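Local structure of proteolytically activated form of PPO4 Tyrosinase (Agaricus bisporus var. bisporus H97, 4OUA) at residues A[136-140]-A[208-212]; A[219-224]-A[373-378]; A[3-9]-A[96-102]; A[13-18]-A[125-131]; A[298-302]-A[338-342]. The protein hydroxylates monophenols to o-diphenols and oxidises these to reactive o-quinones at a copper centre, the initial step of melanin synthesis. All coordinates share one frame; numbering follows the deposited sequence.

Contact 1 (A[136-140]-A[208-212]); sequences ALVPP and LDLEA
The carbonyl oxygen of Glu211 is gripped twice, by the hydroxyls of Ser214 and Thr215 one turn further along helix 201-224, and the carbonyl carbon that bears it is met from the loop 136-140 by a methyl group, Leu137 CD2, at 3.6 Å. That methyl group makes the closest approach between the segments. It also touches the carbonyl oxygen of Leu208, and Leu137 CD2 lies 3.5 Å from Ala212 N. A single leucine branch thus rests on the backbone of one helical turn without any hydrogen bond passing between the segments. Leu137 reaches there because its CG stands anti to the backbone N (chi1 -173°), which carries the branch out from the loop. Its CG also meets Leu208 CG at 3.8 Å, the two leucine side chains crossing at about a right angle, while Leu137 CB faces Ala212 CB at 4.2 Å. The example is one of a loop laid against a helix within the central domain of the tyrosinase family: behind the pair runs helix 246-258, which supplies the copper ligands His250 and His254 and offers Ile253 to Leu137 and Phe256 to Leu208. Val138 extends the apolar seam beside the helix, with CG2 at 3.9 Å from Leu208 CB and at 3.8 Å from the backbone N of Asp209. Further out on the same leucine side chain, Leu208 CD2 meets Pro139 CD at 3.8 Å, again with the side chains roughly perpendicular. The carbonyl oxygen of Leu137 takes a weak hydrogen bond from Trp131 NE1.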
# COMPACT_ATOMS: atom_id res chain seq x y z
N ALA A 136 11.88 -11.56 0.36
CA ALA A 136 11.37 -12.37 1.46
C ALA A 136 9.85 -12.47 1.40
O ALA A 136 9.14 -11.73 2.09
CB ALA A 136 11.81 -11.79 2.80
N LEU A 137 9.36 -13.38 0.57
CA LEU A 137 7.93 -13.53 0.35
C LEU A 137 7.20 -13.90 1.64
O LEU A 137 6.14 -13.35 1.93
CB LEU A 137 7.66 -14.58 -0.73
CG LEU A 137 6.21 -14.72 -1.20
CD1 LEU A 137 5.62 -13.37 -1.58
CD2 LEU A 137 6.13 -15.69 -2.37
N VAL A 138 7.77 -14.81 2.41
CA VAL A 138 7.20 -15.18 3.69
C VAL A 138 7.50 -14.09 4.72
O VAL A 138 8.63 -13.95 5.17
CB VAL A 138 7.73 -16.53 4.20
CG1 VAL A 138 7.06 -16.91 5.50
CG2 VAL A 138 7.52 -17.61 3.15
N PRO A 139 6.47 -13.32 5.10
CA PRO A 139 6.64 -12.19 6.02
C PRO A 139 6.89 -12.65 7.45
O PRO A 139 6.78 -13.84 7.74
CB PRO A 139 5.31 -11.46 5.91
CG PRO A 139 4.32 -12.54 5.61
CD PRO A 139 5.05 -13.53 4.74
N PRO A 140 7.22 -11.70 8.34
CA PRO A 140 7.43 -11.99 9.77
C PRO A 140 6.16 -12.49 10.44
O PRO A 140 5.06 -12.27 9.93
CB PRO A 140 7.85 -10.63 10.34
CG PRO A 140 8.36 -9.86 9.16
CD PRO A 140 7.51 -10.30 8.01
N LEU A 208 3.30 -19.34 -0.02
CA LEU A 208 4.31 -18.31 -0.17
C LEU A 208 5.71 -18.90 -0.29
O LEU A 208 6.51 -18.46 -1.12
CB LEU A 208 4.25 -17.33 1.01
CG LEU A 208 3.31 -16.14 0.87
CD1 LEU A 208 2.02 -16.53 0.15
CD2 LEU A 208 3.00 -15.53 2.24
N ASP A 209 5.99 -19.90 0.54
CA ASP A 209 7.30 -20.53 0.55
C ASP A 209 7.64 -21.13 -0.82
O ASP A 209 8.78 -21.05 -1.28
CB ASP A 209 7.36 -21.62 1.63
CG ASP A 209 8.78 -22.04 1.95
OD1 ASP A 209 9.69 -21.19 1.84
OD2 ASP A 209 8.98 -23.22 2.31
N LEU A 210 6.63 -21.71 -1.47
CA LEU A 210 6.82 -22.33 -2.79
C LEU A 210 6.91 -21.30 -3.90
O LEU A 210 7.67 -21.47 -4.86
CB LEU A 210 5.68 -23.31 -3.08
CG LEU A 210 5.68 -24.61 -2.28
CD1 LEU A 210 4.51 -25.49 -2.70
CD2 LEU A 210 6.99 -25.35 -2.47
N GLU A 211 6.14 -20.22 -3.78
CA GLU A 211 6.10 -19.19 -4.82
C GLU A 211 7.24 -18.18 -4.67
O GLU A 211 7.40 -17.29 -5.51
CB GLU A 211 4.76 -18.45 -4.78
CG GLU A 211 3.56 -19.31 -5.17
CD GLU A 211 3.56 -19.70 -6.64
OE1 GLU A 211 4.41 -19.19 -7.40
OE2 GLU A 211 2.70 -20.52 -7.03
N ALA A 212 8.04 -18.34 -3.62
CA ALA A 212 9.13 -17.41 -3.32
C ALA A 212 10.11 -17.26 -4.47
O ALA A 212 10.37 -16.14 -4.92
CB ALA A 212 9.86 -17.86 -2.06

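Contact 2 (A[219-224]-A[373-378])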
# COMPACT_ATOMS: atom_id res chain seq x y z
N THR A 219 10.06 -10.26 -10.12
CA THR A 219 10.37 -8.91 -9.65
C THR A 219 11.63 -8.38 -10.31
O THR A 219 11.71 -7.20 -10.68
CB THR A 219 10.55 -8.87 -8.13
OG1 THR A 219 9.37 -9.39 -7.50
CG2 THR A 219 10.78 -7.44 -7.66
N TYR A 220 12.63 -9.25 -10.46
CA TYR A 220 13.89 -8.89 -11.09
C TYR A 220 13.67 -8.37 -12.51
O TYR A 220 14.09 -7.26 -12.85
CB TYR A 220 14.83 -10.09 -11.11
CG TYR A 220 16.19 -9.81 -11.73
CD1 TYR A 220 17.17 -9.14 -11.02
CD2 TYR A 220 16.48 -10.23 -13.02
CE1 TYR A 220 18.41 -8.89 -11.58
CE2 TYR A 220 17.72 -9.99 -13.59
CZ TYR A 220 18.68 -9.31 -12.87
OH TYR A 220 19.91 -9.06 -13.43
N ASN A 221 12.99 -9.16 -13.33
CA ASN A 221 12.74 -8.80 -14.73
C ASN A 221 11.88 -7.55 -14.87
O ASN A 221 11.98 -6.83 -15.85
CB ASN A 221 12.09 -9.97 -15.47
CG ASN A 221 12.97 -11.20 -15.51
OD1 ASN A 221 14.18 -11.10 -15.73
ND2 ASN A 221 12.37 -12.36 -15.30
N MET A 222 11.02 -7.31 -13.88
CA MET A 222 10.15 -6.15 -13.89
C MET A 222 10.95 -4.87 -13.69
O MET A 222 10.77 -3.89 -14.41
CB MET A 222 9.07 -6.28 -12.81
CG MET A 222 8.21 -5.04 -12.61
SD MET A 222 8.83 -3.95 -11.31
CE MET A 222 8.97 -5.10 -9.94
N LEU A 223 11.85 -4.90 -12.71
CA LEU A 223 12.64 -3.73 -12.34
C LEU A 223 13.67 -3.36 -13.40
O LEU A 223 13.83 -2.18 -13.74
CB LEU A 223 13.34 -3.97 -11.00
CG LEU A 223 12.42 -4.11 -9.79
CD1 LEU A 223 13.20 -4.57 -8.56
CD2 LEU A 223 11.71 -2.79 -9.51
N LYS A 224 14.37 -4.36 -13.93
CA LYS A 224 15.49 -4.11 -14.83
C LYS A 224 15.07 -3.83 -16.27
O LYS A 224 15.66 -2.98 -16.94
CB LYS A 224 16.45 -5.31 -14.82
CG LYS A 224 17.13 -5.54 -13.48
CD LYS A 224 18.53 -6.09 -13.68
CE LYS A 224 19.38 -5.12 -14.49
NZ LYS A 224 20.78 -5.60 -14.67
N ILE A 373 19.80 -4.15 -7.17
CA ILE A 373 18.78 -5.05 -7.71
C ILE A 373 19.37 -6.39 -8.12
O ILE A 373 18.84 -7.44 -7.77
CB ILE A 373 18.07 -4.42 -8.92
CG1 ILE A 373 17.39 -3.11 -8.51
CG2 ILE A 373 17.06 -5.40 -9.50
CD1 ILE A 373 16.69 -2.40 -9.65
N ASP A 374 20.48 -6.35 -8.85
CA ASP A 374 21.18 -7.56 -9.29
C ASP A 374 21.54 -8.47 -8.12
O ASP A 374 21.34 -9.68 -8.18
CB ASP A 374 22.46 -7.19 -10.05
CG ASP A 374 22.17 -6.62 -11.42
OD1 ASP A 374 21.23 -7.10 -12.08
OD2 ASP A 374 22.90 -5.69 -11.83
N ARG A 375 22.07 -7.87 -7.06
CA ARG A 375 22.56 -8.62 -5.91
C ARG A 375 21.42 -9.15 -5.04
O ARG A 375 21.60 -10.13 -4.31
CB ARG A 375 23.50 -7.74 -5.08
CG ARG A 375 23.84 -8.28 -3.71
CD ARG A 375 24.91 -7.43 -3.04
NE ARG A 375 24.62 -6.00 -3.17
CZ ARG A 375 25.32 -5.17 -3.93
NH1 ARG A 375 26.35 -5.61 -4.63
NH2 ARG A 375 24.99 -3.88 -3.98
N ARG A 376 20.26 -8.51 -5.12
CA ARG A 376 19.15 -8.86 -4.25
C ARG A 376 18.09 -9.73 -4.94
O ARG A 376 17.54 -10.65 -4.33
CB ARG A 376 18.49 -7.60 -3.69
CG ARG A 376 17.43 -7.85 -2.64
CD ARG A 376 17.03 -6.56 -1.94
NE ARG A 376 16.06 -6.77 -0.87
CZ ARG A 376 16.39 -7.09 0.38
NH1 ARG A 376 17.67 -7.23 0.72
NH2 ARG A 376 15.45 -7.26 1.30
N TYR A 377 17.82 -9.44 -6.21
CA TYR A 377 16.77 -10.16 -6.93
C TYR A 377 17.31 -10.94 -8.12
O TYR A 377 16.55 -11.49 -8.91
CB TYR A 377 15.68 -9.19 -7.40
CG TYR A 377 15.11 -8.33 -6.29
CD1 TYR A 377 14.18 -8.85 -5.40
CD2 TYR A 377 15.51 -7.01 -6.14
CE1 TYR A 377 13.66 -8.07 -4.39
CE2 TYR A 377 14.99 -6.23 -5.13
CZ TYR A 377 14.07 -6.76 -4.26
OH TYR A 377 13.55 -5.97 -3.25
N GLY A 378 18.63 -10.99 -8.24
CA GLY A 378 19.26 -11.70 -9.34
C GLY A 378 20.09 -12.89 -8.90
O GLY A 378 20.89 -13.41 -9.67
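The Tyr220 ring has Lys224 CG, from the next turn of its own helix, over one face near the rim, and Gly378 CA over the other, an off-centre CH-pi contact 4.1 Å from the ring centroid. Ile373 O and Asp374 OD1 lie at its edge. A second ring, Tyr377, carries Thr219 CG2 on one face at 4.3 Å from its CD1, and Arg376 CG over the centre of the opposite face. The setting is antiparallel helix packing: the ends of helices 201-224 and 362-377 run at 166° to each other, their axes 10.1 Å apart. Beside the two rings the interface is apolar. Leu223 CB meets Ile373 CD1 at 3.9 Å, Leu223 CD1 touches Tyr377 CD2, and Ile373 CG2 lies against Tyr220 CD1. Deeper in, Thr219 and Leu223 both rest on His288 of helix 277-295, whereas the hydroxyl of Tyr377 is bound to Asp132. Toward the surface the packing turns polar. With CG anti to the backbone N (chi1 -179°), Tyr220 swings its ring across to helix 362-377, and its OH gives a hydrogen bond of 2.7 Å to Asp374 OD1, the ring and carboxylate planes 50° apart. The same oxygen serves two donors: the hydroxyl comes nearly along the C-O axis, and Lys224 NZ, 3.0 Å from Asp374 OD1, forms a salt bridge on the syn lone pair.

Contact 3 (A[3-9]-A[96-102])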
# COMPACT_ATOMS: atom_id res chain seq x y z
N LEU A 3 -10.14 16.80 3.09
CA LEU A 3 -8.91 16.30 3.70
C LEU A 3 -7.85 16.10 2.62
O LEU A 3 -7.71 15.00 2.08
CB LEU A 3 -9.18 14.99 4.45
CG LEU A 3 -8.18 14.54 5.52
CD1 LEU A 3 -6.81 14.25 4.92
CD2 LEU A 3 -8.07 15.58 6.62
N ALA A 4 -7.12 17.16 2.31
CA ALA A 4 -6.09 17.10 1.27
C ALA A 4 -4.98 16.12 1.64
O ALA A 4 -4.62 15.99 2.80
CB ALA A 4 -5.51 18.49 1.03
N THR A 5 -4.45 15.43 0.63
CA THR A 5 -3.36 14.48 0.84
C THR A 5 -2.01 15.18 0.76
O THR A 5 -1.43 15.31 -0.32
CB THR A 5 -3.40 13.33 -0.19
OG1 THR A 5 -4.63 12.61 -0.05
CG2 THR A 5 -2.24 12.38 0.03
N VAL A 6 -1.52 15.63 1.91
CA VAL A 6 -0.27 16.38 1.97
C VAL A 6 0.90 15.52 2.44
O VAL A 6 2.05 15.94 2.38
CB VAL A 6 -0.39 17.60 2.91
CG1 VAL A 6 -1.34 18.63 2.31
CG2 VAL A 6 -0.87 17.15 4.28
N GLY A 7 0.59 14.31 2.90
CA GLY A 7 1.61 13.40 3.37
C GLY A 7 1.95 13.62 4.83
O GLY A 7 1.43 14.54 5.45
N PRO A 8 2.83 12.77 5.38
CA PRO A 8 3.22 12.84 6.79
C PRO A 8 4.03 14.09 7.12
O PRO A 8 4.26 14.92 6.25
CB PRO A 8 4.07 11.57 6.98
CG PRO A 8 4.63 11.31 5.63
CD PRO A 8 3.55 11.71 4.66
N THR A 9 4.45 14.21 8.37
CA THR A 9 5.23 15.37 8.80
C THR A 9 6.53 14.93 9.46
O THR A 9 6.71 13.76 9.79
CB THR A 9 4.43 16.24 9.79
OG1 THR A 9 5.14 17.47 10.02
CG2 THR A 9 4.24 15.52 11.11
N ILE A 96 -1.84 9.21 1.67
CA ILE A 96 -2.94 9.65 2.51
C ILE A 96 -3.09 8.71 3.69
O ILE A 96 -3.38 9.14 4.81
CB ILE A 96 -4.27 9.73 1.73
CG1 ILE A 96 -5.37 10.33 2.61
CG2 ILE A 96 -4.68 8.35 1.22
CD1 ILE A 96 -5.04 11.71 3.13
N TYR A 97 -2.89 7.42 3.44
CA TYR A 97 -2.95 6.41 4.50
C TYR A 97 -1.85 6.64 5.53
O TYR A 97 -2.12 6.71 6.72
CB TYR A 97 -2.83 5.01 3.91
CG TYR A 97 -2.98 3.91 4.93
CD1 TYR A 97 -4.24 3.45 5.30
CD2 TYR A 97 -1.87 3.32 5.52
CE1 TYR A 97 -4.38 2.44 6.24
CE2 TYR A 97 -2.00 2.31 6.46
CZ TYR A 97 -3.26 1.88 6.81
OH TYR A 97 -3.40 0.87 7.74
N GLU A 98 -0.62 6.75 5.04
CA GLU A 98 0.53 7.03 5.89
C GLU A 98 0.34 8.32 6.67
O GLU A 98 0.72 8.42 7.84
CB GLU A 98 1.81 7.10 5.05
CG GLU A 98 3.07 7.35 5.84
CD GLU A 98 4.29 7.52 4.96
OE1 GLU A 98 4.22 8.30 3.98
OE2 GLU A 98 5.32 6.87 5.24
N GLN A 99 -0.26 9.31 6.02
CA GLN A 99 -0.56 10.59 6.65
C GLN A 99 -1.54 10.42 7.81
O GLN A 99 -1.23 10.77 8.95
CB GLN A 99 -1.13 11.57 5.62
CG GLN A 99 -1.67 12.87 6.21
CD GLN A 99 -2.39 13.72 5.19
OE1 GLN A 99 -2.06 13.69 4.00
NE2 GLN A 99 -3.39 14.46 5.64
N ILE A 100 -2.71 9.88 7.50
CA ILE A 100 -3.74 9.65 8.51
C ILE A 100 -3.25 8.72 9.61
O ILE A 100 -3.57 8.92 10.78
CB ILE A 100 -5.01 9.05 7.88
CG1 ILE A 100 -5.66 10.06 6.93
CG2 ILE A 100 -5.99 8.63 8.96
CD1 ILE A 100 -6.02 11.37 7.59
N LEU A 101 -2.46 7.72 9.22
CA LEU A 101 -1.96 6.74 10.18
C LEU A 101 -0.97 7.37 11.16
O LEU A 101 -0.91 6.97 12.32
CB LEU A 101 -1.29 5.57 9.44
CG LEU A 101 -0.92 4.38 10.32
CD1 LEU A 101 -2.14 3.84 11.05
CD2 LEU A 101 -0.28 3.29 9.48
N GLN A 102 -0.20 8.34 10.69
CA GLN A 102 0.73 9.06 11.56
C GLN A 102 -0.04 9.95 12.53
O GLN A 102 0.31 10.03 13.71
CB GLN A 102 1.70 9.91 10.74
CG GLN A 102 2.76 10.60 11.60
CD GLN A 102 3.44 11.75 10.88
OE1 GLN A 102 2.81 12.50 10.14
NE2 GLN A 102 4.74 11.89 11.10
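This contact docks an irregular N-terminal strip, residues 3-9, along one side of helix 86-109, chiefly through two glutamine side chains that bind the strip's backbone. Gln99 and Gln102, one turn apart, both extend beyond CG. The CG of Gln99 sits anti to its own N (chi1 171°), which sends the amide out to the bend at Val6 and Gly7. There OE1 accepts two hydrogen bonds, 2.9 Å from Val6 N and likewise 2.9 Å from Gly7 N, both donors approaching from the same face of the amide plane; NE2 adds a weak bond to Ala4 O. Replacing Gln99 by a leucine would probably leave the amides of Val6 and Gly7 without their shared acceptor and the bend less firmly fixed. Gln102 works as a matched pair with the backbone of Thr9: its OE1 takes Thr9 N at 3.0 Å on an in-plane lone pair, and its NE2 returns a bond to Thr9 O, 3.0 Å away and close to the amide plane. NE2 also reaches Ala123 O. Apolar groups fill in at the other end, where Leu3 CD1 meets Ile96 CD1 at 3.6 Å. Pro8 CG lies by Glu98 OE1, which bridges to Arg15, while OE2 holds Gln128 N. The helix so covered carries His90, a ligand of one copper, and belongs to the helical bundle that encloses the dicopper site of tyrosinases.

Contact 4 (A[13-18]-A[125-131])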
# COMPACT_ATOMS: atom_id res chain seq x y z
N LYS A 13 11.60 11.01 5.99
CA LYS A 13 12.04 9.80 6.68
C LYS A 13 11.83 8.57 5.81
O LYS A 13 11.06 8.60 4.85
CB LYS A 13 11.30 9.64 8.01
CG LYS A 13 11.66 10.69 9.04
CD LYS A 13 13.16 10.73 9.29
CE LYS A 13 13.52 11.73 10.38
NZ LYS A 13 13.00 13.10 10.06
N ASN A 14 12.52 7.49 6.15
CA ASN A 14 12.45 6.27 5.36
C ASN A 14 11.33 5.32 5.78
O ASN A 14 11.03 5.18 6.96
CB ASN A 14 13.78 5.51 5.43
CG ASN A 14 14.85 6.14 4.56
OD1 ASN A 14 14.55 6.88 3.62
ND2 ASN A 14 16.11 5.85 4.87
N ARG A 15 10.72 4.69 4.78
CA ARG A 15 9.82 3.58 5.03
C ARG A 15 10.67 2.32 5.20
O ARG A 15 11.32 1.87 4.26
CB ARG A 15 8.82 3.41 3.89
CG ARG A 15 7.93 4.63 3.68
CD ARG A 15 7.02 4.44 2.48
NE ARG A 15 6.07 5.55 2.35
CZ ARG A 15 5.22 5.69 1.34
NH1 ARG A 15 5.20 4.79 0.36
NH2 ARG A 15 4.40 6.72 1.30
N LEU A 16 10.68 1.78 6.41
CA LEU A 16 11.57 0.66 6.72
C LEU A 16 11.05 -0.67 6.19
O LEU A 16 9.85 -0.83 5.95
CB LEU A 16 11.78 0.56 8.24
CG LEU A 16 12.33 1.80 8.93
CD1 LEU A 16 12.57 1.52 10.41
CD2 LEU A 16 13.60 2.28 8.26
N ASP A 17 11.96 -1.61 5.99
CA ASP A 17 11.60 -2.98 5.68
C ASP A 17 10.90 -3.58 6.90
O ASP A 17 11.40 -3.47 8.02
CB ASP A 17 12.84 -3.80 5.31
CG ASP A 17 12.49 -5.19 4.81
OD1 ASP A 17 12.07 -6.03 5.64
OD2 ASP A 17 12.65 -5.45 3.60
N ILE A 18 9.74 -4.21 6.68
CA ILE A 18 8.93 -4.73 7.77
C ILE A 18 9.72 -5.69 8.67
O ILE A 18 9.43 -5.83 9.85
CB ILE A 18 7.67 -5.45 7.24
CG1 ILE A 18 6.68 -5.71 8.38
CG2 ILE A 18 8.05 -6.75 6.55
CD1 ILE A 18 6.24 -4.45 9.10
N ASP A 125 8.77 10.34 12.90
CA ASP A 125 9.57 9.57 11.96
C ASP A 125 8.79 8.39 11.39
O ASP A 125 9.25 7.73 10.46
CB ASP A 125 10.86 9.07 12.62
CG ASP A 125 11.73 10.19 13.14
OD1 ASP A 125 11.58 11.34 12.66
OD2 ASP A 125 12.57 9.93 14.02
N LEU A 126 7.62 8.13 11.95
CA LEU A 126 6.83 6.97 11.56
C LEU A 126 6.39 7.03 10.10
O LEU A 126 5.82 8.02 9.65
CB LEU A 126 5.60 6.82 12.46
CG LEU A 126 4.73 5.60 12.16
CD1 LEU A 126 5.56 4.33 12.27
CD2 LEU A 126 3.54 5.55 13.10
N ARG A 127 6.67 5.95 9.37
CA ARG A 127 6.29 5.84 7.97
C ARG A 127 5.78 4.43 7.69
O ARG A 127 6.05 3.50 8.45
CB ARG A 127 7.47 6.16 7.05
CG ARG A 127 8.03 7.57 7.21
CD ARG A 127 7.06 8.62 6.73
NE ARG A 127 7.67 9.95 6.69
CZ ARG A 127 7.76 10.76 7.74
NH1 ARG A 127 7.29 10.37 8.92
NH2 ARG A 127 8.33 11.95 7.61
N GLN A 128 5.04 4.26 6.60
CA GLN A 128 4.49 2.96 6.25
C GLN A 128 5.58 1.99 5.79
O GLN A 128 6.19 2.19 4.73
CB GLN A 128 3.42 3.10 5.17
CG GLN A 128 2.84 1.77 4.69
CD GLN A 128 2.20 0.97 5.82
OE1 GLN A 128 2.47 -0.22 5.98
NE2 GLN A 128 1.34 1.62 6.59
N PRO A 129 5.83 0.93 6.57
CA PRO A 129 6.82 -0.10 6.23
C PRO A 129 6.42 -0.86 4.97
O PRO A 129 5.24 -0.92 4.64
CB PRO A 129 6.81 -1.02 7.46
CG PRO A 129 5.46 -0.83 8.05
CD PRO A 129 5.12 0.61 7.82
N TYR A 130 7.40 -1.45 4.29
CA TYR A 130 7.12 -2.17 3.05
C TYR A 130 7.43 -3.65 3.19
O TYR A 130 8.32 -4.05 3.94
CB TYR A 130 7.90 -1.57 1.88
CG TYR A 130 9.41 -1.68 2.01
CD1 TYR A 130 10.08 -2.83 1.64
CD2 TYR A 130 10.16 -0.61 2.49
CE1 TYR A 130 11.45 -2.93 1.75
CE2 TYR A 130 11.53 -0.70 2.61
CZ TYR A 130 12.17 -1.86 2.24
OH TYR A 130 13.54 -1.96 2.35
N TRP A 131 6.67 -4.46 2.45
CA TRP A 131 6.82 -5.91 2.46
C TRP A 131 7.63 -6.36 1.25
O TRP A 131 7.09 -6.51 0.15
CB TRP A 131 5.44 -6.57 2.47
CG TRP A 131 5.44 -8.06 2.44
CD1 TRP A 131 6.46 -8.90 2.76
CD2 TRP A 131 4.34 -8.90 2.05
NE1 TRP A 131 6.07 -10.21 2.59
CE2 TRP A 131 4.77 -10.23 2.16
CE3 TRP A 131 3.03 -8.65 1.62
CZ2 TRP A 131 3.95 -11.31 1.85
CZ3 TRP A 131 2.22 -9.72 1.32
CH2 TRP A 131 2.68 -11.03 1.44
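Backbone hydrogen bonds hold Tyr130 between Leu16 and Ile18: Tyr130 N gives to Leu16 O at 3.0 Å, and Ile18 N gives to Tyr130 O at 3.1 Å, a single parallel beta bridge opposite Asp17. Beside this bridge the ring of Tyr130, with CG between N and the carbonyl carbon (chi1 63°), turns back over the partner chain. Asp17 CA sits over one face, 3.8 Å from the centroid in a CH-pi contact, and Arg15 O lies at the ring edge. Charged groups dominate the other end. Lys13 NZ forms a salt bridge with Asp125 OD1 at 3.4 Å, though it also bonds Gly10 O, and Lys13 CB rests over the centre of the Arg127 guanidinium, 3.7 Å above its plane. The guanidinium is held by carbonyls: NH1 gives to Leu126 O at 2.9 Å and to Glu124 O, NE to Asn348 O. With an alanine in place of Arg127, those carbonyls would probably lose their donor and Lys13 CB its flat support. Apolar packing adds Ile18 CD1 on Pro129 CG and Arg15 CG on Arg127 CB. Helix 86-109 underlies Arg127, helix 277-295 backs Tyr130, helix 25-39 meets Leu16 and Pro129, and strand 13-14 pairs with 349-350.

Contact 5 (A[298-302]-A[338-342]); sequences GVWVT and SVPLT
Trp300 lays its indole under the methyl group of Thr342: CG2 stands 3.3 Å from the centroid of the five-membered ring and 15° off its normal, a CH-pi contact squarely over the face. The first torsion of the tryptophan (chi1 -154°) carries the indole away from its own backbone and across to the segment 338-342. Its NE1 then ends beside Ser338 O and gives it a hydrogen bond of 2.6 Å. The oxygen lies near the ring plane, at the indole edge, but the N-H arrives from above the carbonyl plane and not on a lone pair. The indole is thus met in two directions, by a polar bond at its rim and by a methyl group on its face. The benzene side of the indole runs on to Leu341, whose O is 3.7 Å from Trp300 CZ2; that carbonyl is itself bound to Arg91. On the Ser338 side, Val301 CG2 meets Ser338 CB at 3.3 Å. The Ser338 hydroxyl is hydrogen-bonded to that of Thr88. The segments follow helix 277-295 and strand 318-319 respectively. Helix 86-109 meets Trp300 through Thr88 and Arg91, helix 277-295 through Leu289 and Gln293, and Trp229 of helix 229-233 sets its ring at about 45° to the indole.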
# COMPACT_ATOMS: atom_id res chain seq x y z
N GLY A 298 13.94 9.97 -16.35
CA GLY A 298 13.40 10.67 -17.50
C GLY A 298 12.12 10.04 -18.01
O GLY A 298 11.31 10.70 -18.67
N VAL A 299 11.92 8.76 -17.71
CA VAL A 299 10.72 8.05 -18.13
C VAL A 299 9.61 8.17 -17.10
O VAL A 299 9.80 7.84 -15.93
CB VAL A 299 11.00 6.55 -18.38
CG1 VAL A 299 9.77 5.87 -18.94
CG2 VAL A 299 12.19 6.38 -19.31
N TRP A 300 8.45 8.66 -17.54
CA TRP A 300 7.30 8.80 -16.64
C TRP A 300 5.99 8.52 -17.38
O TRP A 300 5.99 7.82 -18.40
CB TRP A 300 7.28 10.20 -16.03
CG TRP A 300 6.57 10.27 -14.70
CD1 TRP A 300 5.53 11.08 -14.37
CD2 TRP A 300 6.85 9.48 -13.54
NE1 TRP A 300 5.14 10.86 -13.07
CE2 TRP A 300 5.94 9.88 -12.54
CE3 TRP A 300 7.78 8.48 -13.24
CZ2 TRP A 300 5.93 9.30 -11.26
CZ3 TRP A 300 7.77 7.91 -11.98
CH2 TRP A 300 6.85 8.33 -11.01
N VAL A 301 4.89 9.05 -16.86
CA VAL A 301 3.56 8.76 -17.38
C VAL A 301 3.38 9.16 -18.84
O VAL A 301 3.71 10.27 -19.24
CB VAL A 301 2.47 9.47 -16.55
CG1 VAL A 301 1.09 9.09 -17.06
CG2 VAL A 301 2.62 9.12 -15.07
N THR A 302 2.83 8.24 -19.63
CA THR A 302 2.46 8.53 -21.01
C THR A 302 0.94 8.41 -21.16
O THR A 302 0.26 7.90 -20.27
CB THR A 302 3.15 7.58 -22.01
OG1 THR A 302 2.62 6.26 -21.87
CG2 THR A 302 4.65 7.57 -21.78
N SER A 338 0.38 13.38 -11.88
CA SER A 338 1.49 12.44 -11.97
C SER A 338 2.84 13.14 -12.13
O SER A 338 3.87 12.61 -11.70
CB SER A 338 1.26 11.48 -13.14
OG SER A 338 0.09 10.71 -12.95
N VAL A 339 2.83 14.32 -12.73
CA VAL A 339 4.07 15.04 -13.04
C VAL A 339 4.97 15.24 -11.83
O VAL A 339 6.15 14.87 -11.86
CB VAL A 339 3.76 16.42 -13.66
CG1 VAL A 339 5.06 17.17 -13.96
CG2 VAL A 339 2.93 16.27 -14.92
N PRO A 340 4.44 15.83 -10.75
CA PRO A 340 5.25 16.09 -9.55
C PRO A 340 5.58 14.84 -8.74
O PRO A 340 6.55 14.86 -7.97
CB PRO A 340 4.37 17.04 -8.73
CG PRO A 340 2.99 16.72 -9.15
CD PRO A 340 3.07 16.37 -10.61
N LEU A 341 4.81 13.77 -8.92
CA LEU A 341 4.95 12.58 -8.09
C LEU A 341 6.20 11.77 -8.38
O LEU A 341 6.35 10.65 -7.89
CB LEU A 341 3.72 11.69 -8.25
CG LEU A 341 2.42 12.26 -7.68
CD1 LEU A 341 1.30 11.23 -7.78
CD2 LEU A 341 2.62 12.72 -6.25
N THR A 342 7.11 12.33 -9.17
CA THR A 342 8.39 11.68 -9.43
C THR A 342 9.29 11.83 -8.21
O THR A 342 10.22 11.05 -8.02
CB THR A 342 9.09 12.27 -10.66
OG1 THR A 342 9.35 13.67 -10.45
CG2 THR A 342 8.23 12.10 -11.91

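How the contacts relate
Contact 4 is the hub. It touches contact 3 through the carboxylate of Glu98, whose OE1 is 3.1 Å from Arg15 NH2; it touches contact 1 where Trp131 packs on Leu137 and Pro139, and contact 2 where Arg376 approaches Asp17. Contacts 1 and 2 share helix 201-224 with centres about 16 Å apart, whereas contact 3 lies across the chain's centre from both. Contact 5 stands apart, its nearest atoms about 8 Å from those of contact 3, within the loop that contact 2 closes. Around the copper pair, the side chains of Trp131, Ile96 and Leu137 come within about 10, 12 and 13 Å of a copper ion.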